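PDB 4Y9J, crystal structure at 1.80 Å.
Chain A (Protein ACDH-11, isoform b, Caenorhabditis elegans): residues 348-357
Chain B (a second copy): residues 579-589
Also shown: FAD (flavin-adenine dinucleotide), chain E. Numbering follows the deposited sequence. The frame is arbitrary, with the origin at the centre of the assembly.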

# COMPACT_ATOMS: atom_id res chain seq x y z
N GLN A 348 -11.71 -11.36 -34.70
CA GLN A 348 -11.57 -12.76 -34.20
C GLN A 348 -12.81 -13.58 -34.47
O GLN A 348 -12.75 -14.80 -34.63
CB GLN A 348 -11.39 -12.79 -32.69
CG GLN A 348 -10.17 -12.09 -32.12
CD GLN A 348 -10.23 -12.05 -30.62
OE1 GLN A 348 -11.27 -11.78 -29.99
NE2 GLN A 348 -9.09 -12.31 -30.00
N SER A 349 -13.96 -12.89 -34.39
CA SER A 349 -15.28 -13.56 -34.63
C SER A 349 -15.38 -14.27 -35.95
O SER A 349 -16.18 -15.20 -36.10
CB SER A 349 -16.42 -12.55 -34.54
OG SER A 349 -16.29 -11.51 -35.50
N LYS A 350 -14.58 -13.87 -36.94
CA LYS A 350 -14.67 -14.44 -38.27
C LYS A 350 -13.73 -15.60 -38.51
O LYS A 350 -13.81 -16.25 -39.56
CB LYS A 350 -14.28 -13.40 -39.30
CG LYS A 350 -15.15 -12.20 -39.39
CD LYS A 350 -16.61 -12.50 -39.46
CE LYS A 350 -17.32 -11.51 -40.37
NZ LYS A 350 -16.63 -10.20 -40.28
N TRP A 351 -12.78 -15.84 -37.59
CA TRP A 351 -11.78 -16.94 -37.75
C TRP A 351 -12.35 -18.24 -37.22
O TRP A 351 -12.73 -18.27 -36.02
CB TRP A 351 -10.51 -16.58 -36.97
CG TRP A 351 -9.76 -15.59 -37.62
CD1 TRP A 351 -9.52 -14.33 -37.17
CD2 TRP A 351 -9.09 -15.71 -38.89
NE1 TRP A 351 -8.74 -13.66 -38.10
CE2 TRP A 351 -8.48 -14.49 -39.16
CE3 TRP A 351 -8.98 -16.74 -39.83
CZ2 TRP A 351 -7.74 -14.26 -40.31
CZ3 TRP A 351 -8.27 -16.51 -41.00
CH2 TRP A 351 -7.63 -15.29 -41.20
N PRO A 352 -12.52 -19.26 -38.07
CA PRO A 352 -13.18 -20.48 -37.60
C PRO A 352 -12.51 -21.12 -36.38
O PRO A 352 -13.18 -21.72 -35.53
CB PRO A 352 -13.07 -21.43 -38.79
CG PRO A 352 -12.95 -20.56 -39.97
CD PRO A 352 -12.29 -19.29 -39.53
N LEU A 353 -11.18 -21.00 -36.28
CA LEU A 353 -10.48 -21.57 -35.10
C LEU A 353 -10.93 -20.93 -33.77
O LEU A 353 -11.07 -21.58 -32.71
CB LEU A 353 -8.97 -21.41 -35.29
CG LEU A 353 -8.03 -21.93 -34.20
CD1 LEU A 353 -8.36 -23.35 -33.81
CD2 LEU A 353 -6.60 -21.79 -34.71
N HIS A 354 -11.19 -19.64 -33.85
CA HIS A 354 -11.67 -18.92 -32.72
C HIS A 354 -13.08 -19.36 -32.29
O HIS A 354 -13.34 -19.61 -31.11
CB HIS A 354 -11.61 -17.42 -32.96
CG HIS A 354 -11.52 -16.65 -31.69
ND1 HIS A 354 -12.56 -15.90 -31.17
CD2 HIS A 354 -10.47 -16.47 -30.86
CE1 HIS A 354 -12.16 -15.32 -30.06
NE2 HIS A 354 -10.92 -15.69 -29.83
N THR A 355 -13.99 -19.44 -33.25
CA THR A 355 -15.38 -19.86 -32.95
C THR A 355 -15.49 -21.35 -32.59
O THR A 355 -16.35 -21.75 -31.82
CB THR A 355 -16.38 -19.40 -34.04
OG1 THR A 355 -15.87 -19.69 -35.36
CG2 THR A 355 -16.54 -17.90 -33.91
N THR A 356 -14.55 -22.17 -33.08
CA THR A 356 -14.47 -23.57 -32.70
C THR A 356 -14.18 -23.70 -31.19
O THR A 356 -14.81 -24.45 -30.47
CB THR A 356 -13.42 -24.29 -33.55
OG1 THR A 356 -13.98 -24.52 -34.84
CG2 THR A 356 -12.98 -25.61 -32.94
N THR A 357 -13.24 -22.90 -30.72
CA THR A 357 -12.84 -22.92 -29.29
C THR A 357 -14.01 -22.45 -28.46
O THR A 357 -14.34 -23.05 -27.45
CB THR A 357 -11.57 -22.04 -29.10
OG1 THR A 357 -10.58 -22.50 -30.02
CG2 THR A 357 -11.07 -22.06 -27.71
N ARG B 579 -19.77 -26.65 -40.85
CA ARG B 579 -19.71 -26.64 -39.42
C ARG B 579 -19.42 -25.22 -38.86
O ARG B 579 -19.85 -24.88 -37.76
CB ARG B 579 -18.69 -27.63 -38.95
CG ARG B 579 -18.68 -27.73 -37.45
CD ARG B 579 -17.68 -28.74 -37.03
NE ARG B 579 -17.51 -28.90 -35.60
CZ ARG B 579 -18.16 -29.76 -34.81
NH1 ARG B 579 -19.13 -30.54 -35.25
NH2 ARG B 579 -17.76 -29.84 -33.55
N VAL B 580 -18.62 -24.41 -39.58
CA VAL B 580 -18.34 -23.02 -39.11
C VAL B 580 -19.65 -22.24 -38.91
O VAL B 580 -19.83 -21.53 -37.92
CB VAL B 580 -17.43 -22.22 -40.09
CG1 VAL B 580 -17.14 -20.78 -39.56
CG2 VAL B 580 -16.15 -22.98 -40.23
N LYS B 581 -20.58 -22.40 -39.83
CA LYS B 581 -21.85 -21.70 -39.73
C LYS B 581 -22.61 -22.08 -38.45
O LYS B 581 -23.20 -21.22 -37.75
CB LYS B 581 -22.68 -21.99 -40.96
CG LYS B 581 -24.12 -21.46 -40.87
CD LYS B 581 -24.90 -21.56 -42.19
CE LYS B 581 -26.38 -21.15 -42.01
NZ LYS B 581 -27.06 -21.76 -40.82
N ALA B 582 -22.53 -23.36 -38.11
CA ALA B 582 -23.13 -23.90 -36.89
C ALA B 582 -22.40 -23.41 -35.69
O ALA B 582 -23.03 -23.13 -34.72
CB ALA B 582 -23.16 -25.43 -36.92
N ASP B 583 -21.08 -23.37 -35.73
CA ASP B 583 -20.28 -22.81 -34.62
C ASP B 583 -20.74 -21.38 -34.37
O ASP B 583 -20.91 -21.00 -33.23
CB ASP B 583 -18.75 -22.82 -34.84
CG ASP B 583 -18.17 -24.23 -35.04
OD1 ASP B 583 -18.74 -25.23 -34.60
OD2 ASP B 583 -17.10 -24.36 -35.75
N ARG B 584 -20.88 -20.56 -35.39
CA ARG B 584 -21.25 -19.14 -35.17
C ARG B 584 -22.65 -18.98 -34.56
O ARG B 584 -22.89 -18.15 -33.69
CB ARG B 584 -21.14 -18.36 -36.49
CG ARG B 584 -19.69 -18.31 -37.00
CD ARG B 584 -19.64 -17.76 -38.41
NE ARG B 584 -18.27 -17.57 -38.80
CZ ARG B 584 -17.89 -17.30 -40.03
NH1 ARG B 584 -18.78 -17.21 -41.00
NH2 ARG B 584 -16.61 -17.14 -40.32
N GLU B 585 -23.58 -19.83 -35.00
CA GLU B 585 -24.89 -19.79 -34.51
C GLU B 585 -24.96 -20.21 -33.05
O GLU B 585 -25.72 -19.61 -32.28
CB GLU B 585 -25.77 -20.72 -35.36
CG GLU B 585 -26.40 -20.07 -36.52
CD GLU B 585 -27.31 -21.06 -37.19
OE1 GLU B 585 -28.02 -21.85 -36.46
OE2 GLU B 585 -27.25 -21.07 -38.44
N ILE B 586 -24.14 -21.17 -32.65
CA ILE B 586 -24.02 -21.53 -31.23
C ILE B 586 -23.43 -20.38 -30.39
O ILE B 586 -23.89 -20.05 -29.29
CB ILE B 586 -23.19 -22.81 -31.11
CG1 ILE B 586 -23.96 -24.04 -31.55
CG2 ILE B 586 -22.69 -23.10 -29.73
CD1 ILE B 586 -23.00 -25.25 -31.56
N VAL B 587 -22.31 -19.84 -30.85
CA VAL B 587 -21.59 -18.85 -30.11
C VAL B 587 -22.39 -17.53 -29.97
O VAL B 587 -22.32 -16.90 -28.94
CB VAL B 587 -20.21 -18.59 -30.76
CG1 VAL B 587 -19.52 -17.41 -30.11
CG2 VAL B 587 -19.34 -19.83 -30.61
N PHE B 588 -23.00 -17.07 -31.02
CA PHE B 588 -23.65 -15.73 -31.10
C PHE B 588 -25.16 -15.67 -30.84
O PHE B 588 -25.84 -14.67 -31.13
CB PHE B 588 -23.23 -15.04 -32.40
CG PHE B 588 -21.77 -14.71 -32.38
CD1 PHE B 588 -21.33 -13.68 -31.58
CD2 PHE B 588 -20.83 -15.46 -33.10
CE1 PHE B 588 -20.00 -13.38 -31.52
CE2 PHE B 588 -19.52 -15.16 -33.06
CZ PHE B 588 -19.08 -14.12 -32.25
N ASP B 589 -25.67 -16.75 -30.27
CA ASP B 589 -27.09 -16.91 -29.96
C ASP B 589 -27.49 -15.79 -28.94
O ASP B 589 -26.83 -15.65 -27.89
CB ASP B 589 -27.28 -18.31 -29.32
CG ASP B 589 -28.77 -18.71 -29.16
OD1 ASP B 589 -29.68 -18.07 -29.69
OD2 ASP B 589 -29.01 -19.73 -28.47
PA FAD E . -4.52 -11.03 -29.54
O1A FAD E . -3.82 -11.59 -30.77
O2A FAD E . -5.25 -9.68 -29.69
O5B FAD E . -5.72 -12.02 -29.09
C5B FAD E . -5.41 -13.37 -28.80
C4B FAD E . -6.63 -14.19 -29.15
O4B FAD E . -6.84 -13.97 -30.56
C3B FAD E . -6.47 -15.66 -28.90
O3B FAD E . -7.77 -16.35 -28.83
C2B FAD E . -5.88 -16.07 -30.24
O2B FAD E . -6.03 -17.48 -30.47
C1B FAD E . -6.75 -15.22 -31.20
N9A FAD E . -6.15 -15.14 -32.55
C8A FAD E . -5.11 -14.33 -32.93
N7A FAD E . -4.79 -14.59 -34.24
C5A FAD E . -5.67 -15.53 -34.70
C6A FAD E . -5.89 -16.22 -35.98
N6A FAD E . -5.11 -15.93 -37.06
N1A FAD E . -6.89 -17.14 -36.02
C2A FAD E . -7.63 -17.44 -34.94
N3A FAD E . -7.50 -16.85 -33.76
C4A FAD E . -6.54 -15.90 -33.59
N1 FAD E . 5.24 -9.27 -25.81
C2 FAD E . 6.48 -8.77 -26.13
O2 FAD E . 6.72 -8.57 -27.35
N3 FAD E . 7.44 -8.62 -25.28
C4 FAD E . 7.36 -8.82 -23.98
O4 FAD E . 8.29 -8.63 -23.24
C4X FAD E . 6.02 -9.34 -23.53
N5 FAD E . 5.81 -9.46 -22.14
C5X FAD E . 4.50 -9.94 -21.84
C6 FAD E . 4.27 -10.13 -20.45
C7 FAD E . 2.99 -10.64 -20.05
C7M FAD E . 2.83 -10.87 -18.58
C8 FAD E . 1.97 -10.85 -21.06
C8M FAD E . 0.59 -11.36 -20.63
C9 FAD E . 2.19 -10.65 -22.42
C9A FAD E . 3.46 -10.16 -22.84
N10 FAD E . 3.68 -9.92 -24.17
C10 FAD E . 4.98 -9.47 -24.53
C1' FAD E . 2.65 -10.04 -25.14
C2' FAD E . 2.23 -11.42 -25.67
O2' FAD E . 3.15 -11.94 -26.60
C3' FAD E . 0.86 -11.28 -26.32
O3' FAD E . -0.01 -10.96 -25.26
C4' FAD E . 0.46 -12.55 -27.04
O4' FAD E . 1.35 -12.86 -28.11
C5' FAD E . -0.99 -12.47 -27.53
O5' FAD E . -1.14 -11.32 -28.46
P FAD E . -2.25 -10.15 -28.04
O1P FAD E . -2.04 -9.82 -26.62
O2P FAD E . -2.19 -9.09 -29.11
O3P FAD E . -3.66 -10.97 -28.21
O HOH W 1 -15.85 -17.61 -37.26
O HOH W 2 -15.85 -22.15 -36.28
O HOH W 3 -16.37 -26.56 -34.17

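Helix 352-357 of chain A crosses helix 579-587 of chain B at 52° between N-to-C directions, with the axes 8.9 Å apart at closest approach. Two close CA pairs mark the register: CA of Pro A352 lies 5.9 Å from CA of Val B580, and CA of Thr A355 lies 6.0 Å from CA of Asp B583. Thr A355, whose CA-to-CB bond points toward chain B, gives up more area (88 Å²) than any other residue here; its CB lies 4.2 Å from CB of Asp B583.

Van der Waals contacts accompany this crossing. CB of Pro A352 meets CG2 of Val B580 at 3.7 Å, an apolar pair. Farther along the chain B helix, the CG2 methyl of Val B587 packs against the carbonyl oxygen O of Thr A355 at 3.8 Å. Phe B588, just beyond the helical residues, receives CG2 of Thr A355 at its ring edge, 4.1 Å from CE2, while its CZ is 3.8 Å from CB of Ser A349.

Direct polar bonding is sparse. NH2 of Arg B584 donates to O of Lys A350 at 3.0 Å, but the 127° angle at the hydrogen makes the bond weak. The oxygen lies near the guanidinium plane, reached because the extended side chain brings its end closer than its sideways CA-to-CB bond would suggest.

Water supplies most of the remaining links. Water 1 accepts from NE of Arg B584 (2.9 Å) and donates to O of Ser A349 (2.7 Å) and OG1 of Thr A355 (2.8 Å). Water 2 accepts from that same OG1 of Thr A355 (2.6 Å) and donates to OD2 of Asp B583 (2.6 Å) and O of Pro A352 (2.8 Å). The Thr A355 hydroxyl thus accepts from one water and donates to the other, joining both bridges.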